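Local structure of protein angel homolog 2 (Homo sapiens, 6RW0) at residues 50-55 against 230-235; 99-104 against 117-122; 164-169 against 206-211; 337-342 against 423-428; 407-412 against 417-422. The protein acts as a 2',3'-cyclic phosphatase of the CCR4 family of deadenylases and probably binds the 3'-untranslated regions of mRNA. All blocks are in the same frame, centred on the assembly; numbering follows the deposited sequence. Where two conformers were deposited one is given.

Contact 1: residues 50-55 against 230-235; sequences FDFSVM and PIVMCG
Between the two sheets of the endonuclease/exonuclease/phosphatase sandwich, F52 and V54 of strand 50-55 face V232 and C234 of strand 231-235. The strand axes approach to 9.2 Å and their N-to-C directions differ by 24°; the alternation of a beta strand turns every second residue inward. V54 contributes most through a single methyl: its CG1, held anti to the backbone N (chi1 179°), lies 3.6 Å from C234 SG and 4.2 Å from V232 CG1. The side chains of V54 and V232 do not meet end on but slide past each other in opposite directions. V232 divides its branches, and while CG1 faces V54, CG2 lies at the edge of the F52 ring, near its plane, 4.3 Å from CE2. Branched valines and a small cysteine suit this gap because they fill it without reaching beyond it, and the larger phenylalanine spans the wider end. Along its edges, strand 50-55 is bonded through its backbone to F425 and A423 on one side and to V100 on the other. Strand 231-235 turns its opposite face to helix 203-220, where M233 rests on L213, L214 and I217.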
# COMPACT_ATOMS: atom_id res chain seq x y z
N PHE A 50 -18.31 -13.19 8.54
CA PHE A 50 -18.46 -11.95 7.75
C PHE A 50 -17.40 -12.04 6.66
O PHE A 50 -16.26 -12.08 7.01
CB PHE A 50 -18.30 -10.71 8.62
CG PHE A 50 -18.34 -9.42 7.85
CD1 PHE A 50 -19.52 -8.91 7.35
CD2 PHE A 50 -17.18 -8.70 7.61
CE1 PHE A 50 -19.56 -7.72 6.66
CE2 PHE A 50 -17.22 -7.51 6.91
CZ PHE A 50 -18.40 -7.02 6.43
N ASP A 51 -17.77 -12.05 5.39
CA ASP A 51 -16.81 -12.17 4.27
C ASP A 51 -16.74 -10.80 3.59
O ASP A 51 -17.75 -10.17 3.48
CB ASP A 51 -17.25 -13.23 3.26
CG ASP A 51 -17.12 -14.66 3.77
OD1 ASP A 51 -16.56 -14.86 4.81
OD2 ASP A 51 -17.60 -15.54 3.07
N PHE A 52 -15.55 -10.36 3.20
CA PHE A 52 -15.39 -9.07 2.51
C PHE A 52 -14.14 -9.14 1.66
O PHE A 52 -13.22 -9.83 2.00
CB PHE A 52 -15.34 -7.91 3.50
CG PHE A 52 -14.14 -7.90 4.40
CD1 PHE A 52 -14.05 -8.74 5.49
CD2 PHE A 52 -13.08 -7.06 4.14
CE1 PHE A 52 -12.94 -8.73 6.30
CE2 PHE A 52 -11.97 -7.05 4.95
CZ PHE A 52 -11.90 -7.88 6.03
N SER A 53 -14.16 -8.39 0.59
CA SER A 53 -13.05 -8.29 -0.33
C SER A 53 -12.40 -6.91 -0.28
O SER A 53 -13.05 -5.91 0.04
CB SER A 53 -13.50 -8.59 -1.77
OG SER A 53 -14.55 -7.71 -2.16
N VAL A 54 -11.11 -6.89 -0.60
CA VAL A 54 -10.28 -5.69 -0.55
C VAL A 54 -9.45 -5.62 -1.83
O VAL A 54 -8.77 -6.59 -2.19
CB VAL A 54 -9.32 -5.70 0.66
CG1 VAL A 54 -8.45 -4.43 0.66
CG2 VAL A 54 -10.06 -5.84 1.96
N MET A 55 -9.47 -4.46 -2.45
CA MET A 55 -8.67 -4.17 -3.64
C MET A 55 -7.65 -3.07 -3.29
O MET A 55 -8.07 -2.10 -2.70
CB MET A 55 -9.55 -3.67 -4.78
CG MET A 55 -8.73 -3.22 -5.96
SD MET A 55 -9.75 -2.58 -7.29
CE MET A 55 -10.19 -4.10 -8.09
N PRO A 230 -9.15 -6.87 13.86
CA PRO A 230 -8.52 -7.28 12.59
C PRO A 230 -8.04 -6.08 11.80
O PRO A 230 -8.72 -5.05 11.75
CB PRO A 230 -9.66 -8.01 11.85
CG PRO A 230 -10.54 -8.54 12.95
CD PRO A 230 -10.50 -7.44 14.01
N ILE A 231 -6.87 -6.23 11.18
CA ILE A 231 -6.21 -5.18 10.40
C ILE A 231 -6.01 -5.67 8.98
O ILE A 231 -5.56 -6.80 8.76
CB ILE A 231 -4.84 -4.84 11.01
CG1 ILE A 231 -5.04 -4.21 12.39
CG2 ILE A 231 -4.03 -3.91 10.11
CD1 ILE A 231 -3.87 -4.40 13.30
N VAL A 232 -6.32 -4.81 8.02
CA VAL A 232 -5.89 -4.97 6.64
C VAL A 232 -5.10 -3.71 6.29
O VAL A 232 -5.62 -2.60 6.40
CB VAL A 232 -7.08 -5.15 5.68
CG1 VAL A 232 -6.55 -5.34 4.26
CG2 VAL A 232 -7.91 -6.34 6.09
N MET A 233 -3.83 -3.89 5.93
CA MET A 233 -2.91 -2.79 5.63
C MET A 233 -2.45 -2.93 4.19
O MET A 233 -1.72 -3.88 3.85
CB MET A 233 -1.73 -2.77 6.60
CG MET A 233 -0.73 -1.66 6.30
SD MET A 233 0.63 -1.54 7.47
CE MET A 233 1.64 -2.95 7.00
N CYS A 234 -2.90 -2.01 3.35
CA CYS A 234 -2.62 -2.01 1.92
C CYS A 234 -1.67 -0.89 1.55
O CYS A 234 -1.56 0.12 2.26
CB CYS A 234 -3.89 -1.76 1.13
SG CYS A 234 -5.17 -2.99 1.35
N GLY A 235 -1.05 -1.02 0.40
CA GLY A 235 -0.45 0.15 -0.20
C GLY A 235 0.71 -0.16 -1.11
O GLY A 235 1.05 -1.32 -1.38

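Contact 2: residues 99-104 against 117-122; sequences DVLCLQ and PSLESL
L119 of helix 117-121 meets L101 and L103 of strand 100-104 through apolar contacts alone, in the layer between helix and sheet. Both pairs approach tip to tip. L101 CD1 is 4.0 Å from L119 CD2 and 4.2 Å from L119 CD1, so it touches both branches of the helix residue; L103 CD1 reaches only the one, 4.1 Å from L119 CD1. All three leucines carry CG anti to the carbonyl carbon, and L119, with chi1 at -64° and an extended chi2, sends its forked end straight out to the strand. L101 and L103 stand two apart in the strand and therefore project from the same face, while V100 and C102 turn to V191 of the other sheet. The polar bonds run within the helix or along the sheet: S121 N is bonded to P117 O at 3.1 Å as a helical turn, S118 OG turns back to E114 O, and the L101 backbone is paired with C142 on the neighbouring strand 137-144. I93 of helix 82-96 touches both L101 and L119, closing the leucine cluster from a second helix. Contacts of this kind set no exact angle; leucine suits them because its long forked end bridges a wide helix-to-strand gap, and burial of hydrocarbon probably supplies the attraction.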
# COMPACT_ATOMS: atom_id res chain seq x y z
N ASP A 99 -15.44 -4.90 -1.86
CA ASP A 99 -16.12 -4.23 -0.75
C ASP A 99 -15.33 -3.04 -0.22
O ASP A 99 -15.93 -2.08 0.29
CB ASP A 99 -16.35 -5.22 0.38
CG ASP A 99 -17.27 -6.33 -0.01
OD1 ASP A 99 -18.31 -6.05 -0.65
OD2 ASP A 99 -16.96 -7.50 0.30
N VAL A 100 -14.00 -3.10 -0.29
CA VAL A 100 -13.11 -2.05 0.20
C VAL A 100 -12.11 -1.76 -0.90
O VAL A 100 -11.54 -2.70 -1.48
CB VAL A 100 -12.36 -2.50 1.47
CG1 VAL A 100 -11.41 -1.41 1.95
CG2 VAL A 100 -13.32 -2.86 2.58
N LEU A 101 -11.89 -0.48 -1.19
CA LEU A 101 -10.88 -0.04 -2.14
C LEU A 101 -9.83 0.79 -1.42
O LEU A 101 -10.16 1.75 -0.71
CB LEU A 101 -11.45 0.84 -3.24
CG LEU A 101 -12.68 0.34 -3.94
CD1 LEU A 101 -13.13 1.46 -4.89
CD2 LEU A 101 -12.43 -0.95 -4.67
N CYS A 102 -8.57 0.43 -1.60
CA CYS A 102 -7.44 1.20 -1.11
C CYS A 102 -6.70 1.65 -2.35
O CYS A 102 -6.05 0.84 -3.02
CB CYS A 102 -6.54 0.35 -0.22
SG CYS A 102 -7.32 0.09 1.42
N LEU A 103 -6.81 2.94 -2.67
CA LEU A 103 -6.23 3.48 -3.89
C LEU A 103 -5.07 4.40 -3.56
O LEU A 103 -5.08 5.11 -2.55
CB LEU A 103 -7.30 4.25 -4.68
CG LEU A 103 -8.61 3.52 -4.98
CD1 LEU A 103 -9.60 4.43 -5.68
CD2 LEU A 103 -8.34 2.26 -5.79
N GLN A 104 -4.06 4.38 -4.43
CA GLN A 104 -2.96 5.32 -4.36
C GLN A 104 -2.85 6.09 -5.67
O GLN A 104 -3.37 5.67 -6.70
CB GLN A 104 -1.63 4.62 -4.01
CG GLN A 104 -1.72 3.67 -2.80
CD GLN A 104 -2.21 2.29 -3.17
OE1 GLN A 104 -1.93 1.78 -4.26
NE2 GLN A 104 -2.95 1.67 -2.27
N PRO A 117 -17.26 11.00 -7.63
CA PRO A 117 -18.64 10.84 -8.02
C PRO A 117 -18.91 9.46 -8.62
O PRO A 117 -19.90 8.90 -8.35
CB PRO A 117 -18.86 11.96 -9.05
CG PRO A 117 -17.83 12.97 -8.71
CD PRO A 117 -16.64 12.14 -8.30
N SER A 118 -17.99 8.94 -9.42
CA SER A 118 -18.19 7.64 -10.04
C SER A 118 -18.22 6.53 -8.99
O SER A 118 -19.07 5.64 -9.06
CB SER A 118 -17.10 7.37 -11.08
OG SER A 118 -17.21 8.27 -12.18
N LEU A 119 -17.33 6.59 -8.01
CA LEU A 119 -17.33 5.56 -6.98
C LEU A 119 -18.56 5.67 -6.08
O LEU A 119 -19.13 4.65 -5.68
CB LEU A 119 -16.05 5.63 -6.15
CG LEU A 119 -14.77 5.34 -6.94
CD1 LEU A 119 -13.52 5.47 -6.07
CD2 LEU A 119 -14.82 3.94 -7.55
N GLU A 120 -18.93 6.90 -5.77
CA GLU A 120 -20.18 7.06 -4.97
C GLU A 120 -21.47 6.50 -5.67
O GLU A 120 -22.40 5.72 -5.15
CB GLU A 120 -20.39 8.51 -4.54
CG GLU A 120 -19.30 9.05 -3.61
CD GLU A 120 -19.48 8.93 -2.10
OE1 GLU A 120 -20.61 9.09 -1.63
OE2 GLU A 120 -18.47 8.72 -1.40
N SER A 121 -21.42 6.60 -7.01
CA SER A 121 -22.54 6.05 -7.78
C SER A 121 -22.58 4.53 -7.71
O SER A 121 -23.65 3.94 -7.86
CB SER A 121 -22.48 6.53 -9.24
OG SER A 121 -21.47 5.87 -9.97
N LEU A 122 -21.43 3.89 -7.49
CA LEU A 122 -21.34 2.44 -7.36
C LEU A 122 -21.63 1.95 -5.94
O LEU A 122 -21.58 0.74 -5.70
CB LEU A 122 -19.94 1.96 -7.77
CG LEU A 122 -19.51 2.17 -9.23
CD1 LEU A 122 -18.07 1.72 -9.46
CD2 LEU A 122 -20.48 1.43 -10.16

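Contact 3: residues 164-169 against 206-211; sequences SLLDRD and KLTQLA
T208, on helix 206-211, is met by two successive leucines of the loop 164-169. L166 crosses it obliquely and lays both its branches against one methyl, CD2 at 3.7 Å and CD1 at 3.9 Å from T208 CG2. L165 comes tip to tip from beside it, with CD2 3.6 Å from T208 OG1. Threonine suits this spot because its two branches do different work: at chi1 -55° the hydroxyl lies beside the backbone N and bonds D204 O one turn back, while CG2 is left to the leucine. With an alanine at L166, the methyl of T208 would probably lose the cover that CD1 and CD2 give it, and a gap would open between loop and helix. L166 is the centre of an inverse gamma turn, with a weak bond from D167 N to L165 O, in the loop between strands 148-157 and 171-179, which packs on helix 203-220. Further along, R168 CB makes a van der Waals approach to Q209 NE2 at 4.0 Å. The polar part is a water that donates to R168 O at 2.8 Å while accepting from Q209 NE2. The Q209 amide is held from both ends, OE1 by L197 N and NE2 also by N170 OD1. Outermost, R168 curls back so that NH1 reaches D167 OD1 on its syn side at 2.8 Å, a salt bridge lying in the guanidinium plane.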
# COMPACT_ATOMS: atom_id res chain seq x y z
N SER A 164 13.82 17.45 10.87
CA SER A 164 14.45 17.59 9.56
C SER A 164 14.41 16.30 8.75
O SER A 164 14.30 16.35 7.52
CB SER A 164 15.88 18.08 9.73
OG SER A 164 15.88 19.43 10.17
N LEU A 165 14.47 15.15 9.41
CA LEU A 165 14.43 13.88 8.70
C LEU A 165 13.18 13.76 7.84
O LEU A 165 13.22 13.23 6.73
CB LEU A 165 14.44 12.75 9.73
CG LEU A 165 14.17 11.34 9.22
CD1 LEU A 165 15.28 10.89 8.29
CD2 LEU A 165 14.05 10.33 10.36
N LEU A 166 12.05 14.21 8.37
CA LEU A 166 10.74 13.94 7.80
C LEU A 166 10.29 15.10 6.92
O LEU A 166 9.27 15.74 7.15
CB LEU A 166 9.74 13.64 8.91
CG LEU A 166 9.96 12.27 9.55
CD1 LEU A 166 9.15 12.14 10.83
CD2 LEU A 166 9.62 11.11 8.60
N ASP A 167 11.06 15.33 5.85
CA ASP A 167 10.83 16.46 4.97
C ASP A 167 10.07 16.10 3.70
O ASP A 167 10.00 16.92 2.78
CB ASP A 167 12.17 17.14 4.62
CG ASP A 167 13.15 16.21 3.91
OD1 ASP A 167 12.78 15.10 3.51
OD2 ASP A 167 14.32 16.62 3.74
N ARG A 168 9.47 14.91 3.63
CA ARG A 168 8.78 14.45 2.44
C ARG A 168 7.26 14.44 2.64
O ARG A 168 6.77 14.31 3.77
CB ARG A 168 9.28 13.05 2.06
CG ARG A 168 10.79 12.97 1.79
CD ARG A 168 11.20 13.94 0.72
NE ARG A 168 12.23 13.46 -0.21
CZ ARG A 168 13.53 13.45 0.06
NH1 ARG A 168 13.97 13.88 1.24
NH2 ARG A 168 14.40 13.03 -0.85
N ASP A 169 6.53 14.57 1.54
CA ASP A 169 5.10 14.87 1.56
C ASP A 169 4.18 13.65 1.60
O ASP A 169 2.95 13.82 1.53
CB ASP A 169 4.75 15.79 0.40
CG ASP A 169 5.29 17.19 0.61
OD1 ASP A 169 5.07 17.77 1.71
OD2 ASP A 169 5.98 17.70 -0.31
N LYS A 206 11.88 6.00 4.74
CA LYS A 206 10.88 4.96 4.52
C LYS A 206 10.50 4.25 5.82
O LYS A 206 9.31 4.02 6.08
CB LYS A 206 11.39 3.91 3.54
CG LYS A 206 11.25 4.21 2.09
CD LYS A 206 11.27 2.86 1.37
CE LYS A 206 10.77 2.98 -0.05
NZ LYS A 206 11.70 3.66 -0.94
N LEU A 207 11.50 3.81 6.60
CA LEU A 207 11.21 3.09 7.84
C LEU A 207 10.49 3.98 8.83
O LEU A 207 9.62 3.51 9.58
CB LEU A 207 12.48 2.53 8.47
CG LEU A 207 12.97 1.25 7.81
CD1 LEU A 207 14.37 0.92 8.30
CD2 LEU A 207 12.03 0.09 8.07
N THR A 208 10.82 5.27 8.86
CA THR A 208 10.16 6.18 9.79
C THR A 208 8.72 6.43 9.37
O THR A 208 7.82 6.46 10.22
CB THR A 208 10.95 7.48 9.91
OG1 THR A 208 12.31 7.20 10.28
CG2 THR A 208 10.38 8.39 10.99
N GLN A 209 8.47 6.60 8.07
CA GLN A 209 7.10 6.70 7.57
C GLN A 209 6.30 5.46 7.92
O GLN A 209 5.17 5.54 8.41
CB GLN A 209 7.12 6.93 6.06
CG GLN A 209 7.71 8.27 5.65
CD GLN A 209 7.58 8.56 4.17
OE1 GLN A 209 7.37 7.66 3.36
NE2 GLN A 209 7.73 9.84 3.80
N LEU A 210 6.88 4.28 7.68
CA LEU A 210 6.19 3.05 8.07
C LEU A 210 5.89 3.03 9.56
O LEU A 210 4.77 2.66 9.97
CB LEU A 210 7.04 1.85 7.66
CG LEU A 210 6.50 0.49 8.08
CD1 LEU A 210 5.17 0.21 7.40
CD2 LEU A 210 7.50 -0.61 7.79
N ALA A 211 6.85 3.41 10.40
CA ALA A 211 6.62 3.43 11.84
C ALA A 211 5.46 4.35 12.20
O ALA A 211 4.67 4.05 13.10
CB ALA A 211 7.89 3.86 12.56
O HOH W 1 8.21 12.55 5.43

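Contact 4: residues 337-342 against 423-428; sequences SSVYSH and AKFRLE
V339 is pressed against A423 and F425, and these three residues account for nearly all the surface buried here. V339 is the first residue past strand 337-338, where the backbone swings into helix-like angles and turns the side chain toward strand 423-428. Its two methyls straddle A423: CG2 lies 3.8 Å and CG1 4.0 Å from A423 CB. A423 suits its place by being small, for its single methyl lets the valine sit close to the strand. F425, two residues on and on the same face, brings the far end of its ring, and CZ is 3.7 Å from V339 CG2, which thus touches both partners. With chi1 at 165°, V339 keeps CG1 anti to the backbone N, and this methyl also rests over one face of the Y340 ring, 3.7 Å above the plane and offset toward the rim. The turn is braced by S338 OG, which bonds Y340 O at 2.8 Å, in the carbonyl plane and on a lone pair; serine suits the place because its hydroxyl, one carbon from the backbone, can fold back on the carbonyl two residues on. Around the cluster, V339 also packs on I366 and Y368 of strand 359-369, in the second sheet, and F425 meets the Y368 ring. A423 is paired through its backbone with V54 of strand 49-58, and L391 of strand 390-395 lies against F425.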
# COMPACT_ATOMS: atom_id res chain seq x y z
N SER A 337 0.33 -11.21 7.87
CA SER A 337 0.68 -12.03 6.73
C SER A 337 0.47 -11.21 5.46
O SER A 337 -0.25 -10.21 5.46
CB SER A 337 -0.21 -13.27 6.67
OG SER A 337 0.09 -14.16 7.73
N SER A 338 1.10 -11.66 4.39
CA SER A 338 0.93 -11.05 3.07
C SER A 338 -0.04 -11.91 2.27
O SER A 338 0.07 -13.14 2.26
CB SER A 338 2.27 -10.98 2.34
OG SER A 338 2.10 -10.59 0.98
N VAL A 339 -0.97 -11.26 1.58
CA VAL A 339 -1.89 -12.00 0.72
C VAL A 339 -1.13 -12.81 -0.32
O VAL A 339 -1.43 -13.99 -0.56
CB VAL A 339 -2.91 -11.05 0.06
CG1 VAL A 339 -3.63 -11.75 -1.11
CG2 VAL A 339 -3.91 -10.58 1.10
N TYR A 340 -0.16 -12.19 -0.98
CA TYR A 340 0.60 -12.81 -2.04
C TYR A 340 1.91 -13.39 -1.53
O TYR A 340 2.50 -12.90 -0.56
CB TYR A 340 0.85 -11.79 -3.14
CG TYR A 340 -0.42 -11.37 -3.83
CD1 TYR A 340 -0.94 -12.12 -4.87
CD2 TYR A 340 -1.12 -10.24 -3.43
CE1 TYR A 340 -2.10 -11.74 -5.52
CE2 TYR A 340 -2.29 -9.87 -4.06
CZ TYR A 340 -2.78 -10.62 -5.11
OH TYR A 340 -3.94 -10.21 -5.74
N SER A 341 2.35 -14.47 -2.18
CA SER A 341 3.57 -15.17 -1.81
C SER A 341 4.79 -14.75 -2.63
O SER A 341 5.91 -15.16 -2.29
CB SER A 341 3.36 -16.69 -1.92
OG SER A 341 3.20 -17.05 -3.28
N HIS A 342 4.61 -13.95 -3.68
CA HIS A 342 5.65 -13.20 -4.37
C HIS A 342 6.42 -14.02 -5.41
O HIS A 342 7.17 -13.42 -6.19
CB HIS A 342 6.64 -12.50 -3.42
CG HIS A 342 5.97 -11.80 -2.29
ND1 HIS A 342 4.98 -10.86 -2.49
CD2 HIS A 342 6.10 -11.93 -0.95
CE1 HIS A 342 4.55 -10.43 -1.32
NE2 HIS A 342 5.20 -11.07 -0.37
N ALA A 423 -8.12 -9.41 -2.73
CA ALA A 423 -8.22 -10.53 -1.80
C ALA A 423 -9.64 -10.63 -1.28
O ALA A 423 -10.33 -9.61 -1.12
CB ALA A 423 -7.29 -10.32 -0.61
N LYS A 424 -10.05 -11.85 -0.96
CA LYS A 424 -11.29 -12.08 -0.23
C LYS A 424 -10.95 -12.67 1.14
O LYS A 424 -10.23 -13.67 1.22
CB LYS A 424 -12.25 -13.01 -0.96
CG LYS A 424 -13.59 -13.10 -0.23
CD LYS A 424 -14.73 -13.58 -1.12
CE LYS A 424 -15.62 -14.55 -0.36
NZ LYS A 424 -16.95 -14.72 -1.00
N PHE A 425 -11.50 -12.06 2.17
CA PHE A 425 -11.23 -12.44 3.57
C PHE A 425 -12.50 -12.94 4.26
O PHE A 425 -13.58 -12.59 3.86
CB PHE A 425 -10.72 -11.25 4.37
CG PHE A 425 -9.37 -10.74 3.95
CD1 PHE A 425 -8.22 -11.46 4.20
CD2 PHE A 425 -9.25 -9.52 3.32
CE1 PHE A 425 -6.98 -10.98 3.80
CE2 PHE A 425 -8.02 -9.05 2.92
CZ PHE A 425 -6.89 -9.78 3.16
N ARG A 426 -12.31 -13.73 5.30
CA ARG A 426 -13.40 -14.20 6.16
C ARG A 426 -13.09 -13.80 7.60
O ARG A 426 -12.02 -14.10 8.06
CB ARG A 426 -13.54 -15.73 6.11
CG ARG A 426 -14.51 -16.26 7.14
CD ARG A 426 -15.11 -17.60 6.74
NE ARG A 426 -15.88 -17.49 5.53
CZ ARG A 426 -16.11 -18.49 4.71
NH1 ARG A 426 -15.69 -19.70 5.02
NH2 ARG A 426 -16.77 -18.30 3.59
N LEU A 427 -14.01 -13.15 8.28
CA LEU A 427 -13.89 -12.92 9.73
C LEU A 427 -14.83 -13.95 10.37
O LEU A 427 -16.01 -13.87 10.14
CB LEU A 427 -14.33 -11.50 10.05
CG LEU A 427 -14.44 -11.20 11.54
CD1 LEU A 427 -13.11 -11.41 12.23
CD2 LEU A 427 -14.95 -9.79 11.75
N GLU A 428 -14.28 -14.91 11.09
CA GLU A 428 -15.08 -15.89 11.80
C GLU A 428 -15.69 -15.26 13.04
O GLU A 428 -15.01 -14.54 13.78
CB GLU A 428 -14.21 -17.07 12.23
CG GLU A 428 -13.52 -17.79 11.09
CD GLU A 428 -14.42 -18.77 10.38
OE1 GLU A 428 -15.64 -18.80 10.66
OE2 GLU A 428 -13.90 -19.52 9.53

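Contact 5: residues 407-412 against 417-422; sequences NGLPNE and DHLPLL
L409 packs tightly against D417, close enough for side chain to meet backbone: L409 CB is 3.7 Å from D417 CA, and L409 CD1 lies 3.7 Å from D417 O. The same CD1 then reaches L419, touching its CD2 at 4.0 Å, so one leucine covers both a peptide group and a hydrocarbon side chain. P410, which follows a cis peptide bond, lies side by side with D417 and points the same way, its CD 4.1 Å from D417 CB. D417 belongs to the serine-aspartate-histidine motif characteristic of this family, together with S416, whose OG bonds H418 N. At chi1 61° its CG sits between the backbone N and the carbonyl carbon, which carries the carboxylate away from L409; OD2 bonds Y72 OH, and OD1 lies at the edge of the H418 ring, in its plane. H418 turns its side chain away from loop 407-412 toward D364, whose OD2 takes ND1, and comes within about 4 Å of a bound magnesium ion. Farther out the packing gives way to polar links in and around the loop. N407, at positive phi, is the C-prime residue of a Schellman motif ending helix 400-405, and G408 follows, also at positive phi, where the lack of a CB is an advantage. N411 ND2 bonds G408 O at 3.0 Å, while solvent-facing E412 makes a salt bridge to R76.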
# COMPACT_ATOMS: atom_id res chain seq x y z
N ASN A 407 3.37 -5.53 -23.96
CA ASN A 407 4.10 -4.29 -24.24
C ASN A 407 4.12 -3.33 -23.05
O ASN A 407 4.23 -2.11 -23.22
CB ASN A 407 3.64 -3.61 -25.53
CG ASN A 407 3.92 -4.46 -26.75
OD1 ASN A 407 4.65 -5.45 -26.67
ND2 ASN A 407 3.35 -4.09 -27.89
N GLY A 408 4.10 -3.89 -21.83
CA GLY A 408 4.29 -3.12 -20.62
C GLY A 408 3.03 -2.41 -20.17
O GLY A 408 1.93 -2.59 -20.71
N LEU A 409 3.23 -1.63 -19.11
CA LEU A 409 2.13 -0.92 -18.43
C LEU A 409 2.40 0.60 -18.43
O LEU A 409 3.56 0.95 -18.40
CB LEU A 409 2.01 -1.40 -16.99
CG LEU A 409 1.50 -2.82 -16.82
CD1 LEU A 409 1.36 -3.13 -15.34
CD2 LEU A 409 0.18 -3.02 -17.54
N PRO A 410 1.42 1.52 -18.55
CA PRO A 410 0.05 1.28 -19.01
C PRO A 410 0.04 0.84 -20.48
O PRO A 410 0.96 0.97 -21.20
CB PRO A 410 -0.71 2.58 -18.80
CG PRO A 410 0.37 3.61 -18.84
CD PRO A 410 1.61 2.94 -18.31
N ASN A 411 -1.06 0.23 -20.86
CA ASN A 411 -1.26 -0.23 -22.25
C ASN A 411 -2.71 0.06 -22.64
O ASN A 411 -3.42 0.70 -21.89
CB ASN A 411 -0.76 -1.67 -22.42
CG ASN A 411 -1.56 -2.68 -21.64
OD1 ASN A 411 -2.76 -2.60 -21.60
ND2 ASN A 411 -0.88 -3.63 -21.03
N GLU A 412 -3.13 -0.36 -23.81
CA GLU A 412 -4.49 0.01 -24.27
C GLU A 412 -5.55 -0.67 -23.40
O GLU A 412 -6.67 -0.27 -23.50
CB GLU A 412 -4.67 -0.27 -25.76
CG GLU A 412 -4.22 -1.62 -26.21
CD GLU A 412 -3.89 -1.60 -27.69
OE1 GLU A 412 -4.78 -1.91 -28.44
OE2 GLU A 412 -2.75 -1.21 -28.04
N ASP A 417 0.40 1.90 -14.45
CA ASP A 417 1.68 1.20 -14.44
C ASP A 417 1.78 0.20 -13.29
O ASP A 417 2.81 -0.47 -13.17
CB ASP A 417 2.90 2.15 -14.50
CG ASP A 417 2.99 3.11 -13.35
OD1 ASP A 417 2.01 3.28 -12.61
OD2 ASP A 417 4.08 3.72 -13.20
N HIS A 418 0.73 0.06 -12.49
CA HIS A 418 0.63 -1.01 -11.52
C HIS A 418 -0.55 -1.92 -11.85
O HIS A 418 -1.47 -1.54 -12.58
CB HIS A 418 0.39 -0.48 -10.09
CG HIS A 418 1.51 0.34 -9.57
ND1 HIS A 418 2.26 -0.02 -8.46
CD2 HIS A 418 2.03 1.52 -10.00
CE1 HIS A 418 3.18 0.90 -8.24
NE2 HIS A 418 3.07 1.84 -9.16
N LEU A 419 -0.51 -3.16 -11.29
CA LEU A 419 -1.67 -4.03 -11.32
C LEU A 419 -2.46 -3.92 -10.02
O LEU A 419 -1.87 -3.71 -8.95
CB LEU A 419 -1.22 -5.49 -11.43
CG LEU A 419 -0.48 -5.86 -12.72
CD1 LEU A 419 0.04 -7.30 -12.63
CD2 LEU A 419 -1.38 -5.72 -13.91
N PRO A 420 -3.78 -4.06 -10.07
CA PRO A 420 -4.55 -4.10 -8.82
C PRO A 420 -4.39 -5.44 -8.11
O PRO A 420 -4.35 -6.50 -8.74
CB PRO A 420 -6.00 -3.90 -9.29
CG PRO A 420 -6.01 -4.43 -10.70
CD PRO A 420 -4.65 -4.12 -11.27
N LEU A 421 -4.29 -5.37 -6.79
CA LEU A 421 -4.26 -6.54 -5.92
C LEU A 421 -5.66 -6.73 -5.36
O LEU A 421 -6.37 -5.74 -5.10
CB LEU A 421 -3.28 -6.31 -4.78
CG LEU A 421 -1.79 -6.50 -5.10
CD1 LEU A 421 -1.27 -5.54 -6.15
CD2 LEU A 421 -0.94 -6.38 -3.82
N LEU A 422 -6.08 -7.98 -5.18
CA LEU A 422 -7.44 -8.23 -4.72
C LEU A 422 -7.46 -9.49 -3.88
O LEU A 422 -6.90 -10.52 -4.28
CB LEU A 422 -8.39 -8.37 -5.92
CG LEU A 422 -9.87 -8.59 -5.65
CD1 LEU A 422 -10.55 -7.41 -4.96
CD2 LEU A 422 -10.58 -8.91 -6.98

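Overall arrangement
Contacts 1 and 4 lie about 8 Å apart, centre to centre, in the sandwich interior. Both join the two sides of the fold through valine, a small alanine or cysteine, and a phenylalanine in each, and strands 49-58 and 421-428 are neighbours in one sheet. Contact 2 shares that sheet, through strand 100-107, but packs its outer face on a helix with longer leucines. Contact 5 lies just ahead of strand 421-428, where hydrocarbon packing gives way to the polar magnesium site. Contact 3 stands apart, across the chain's centre from contacts 1, 4 and 5, and is linked to contact 1 by helix 203-220 running on toward strand 231-236. Nearer the surface, it alone adds a bridging water to its apolar core.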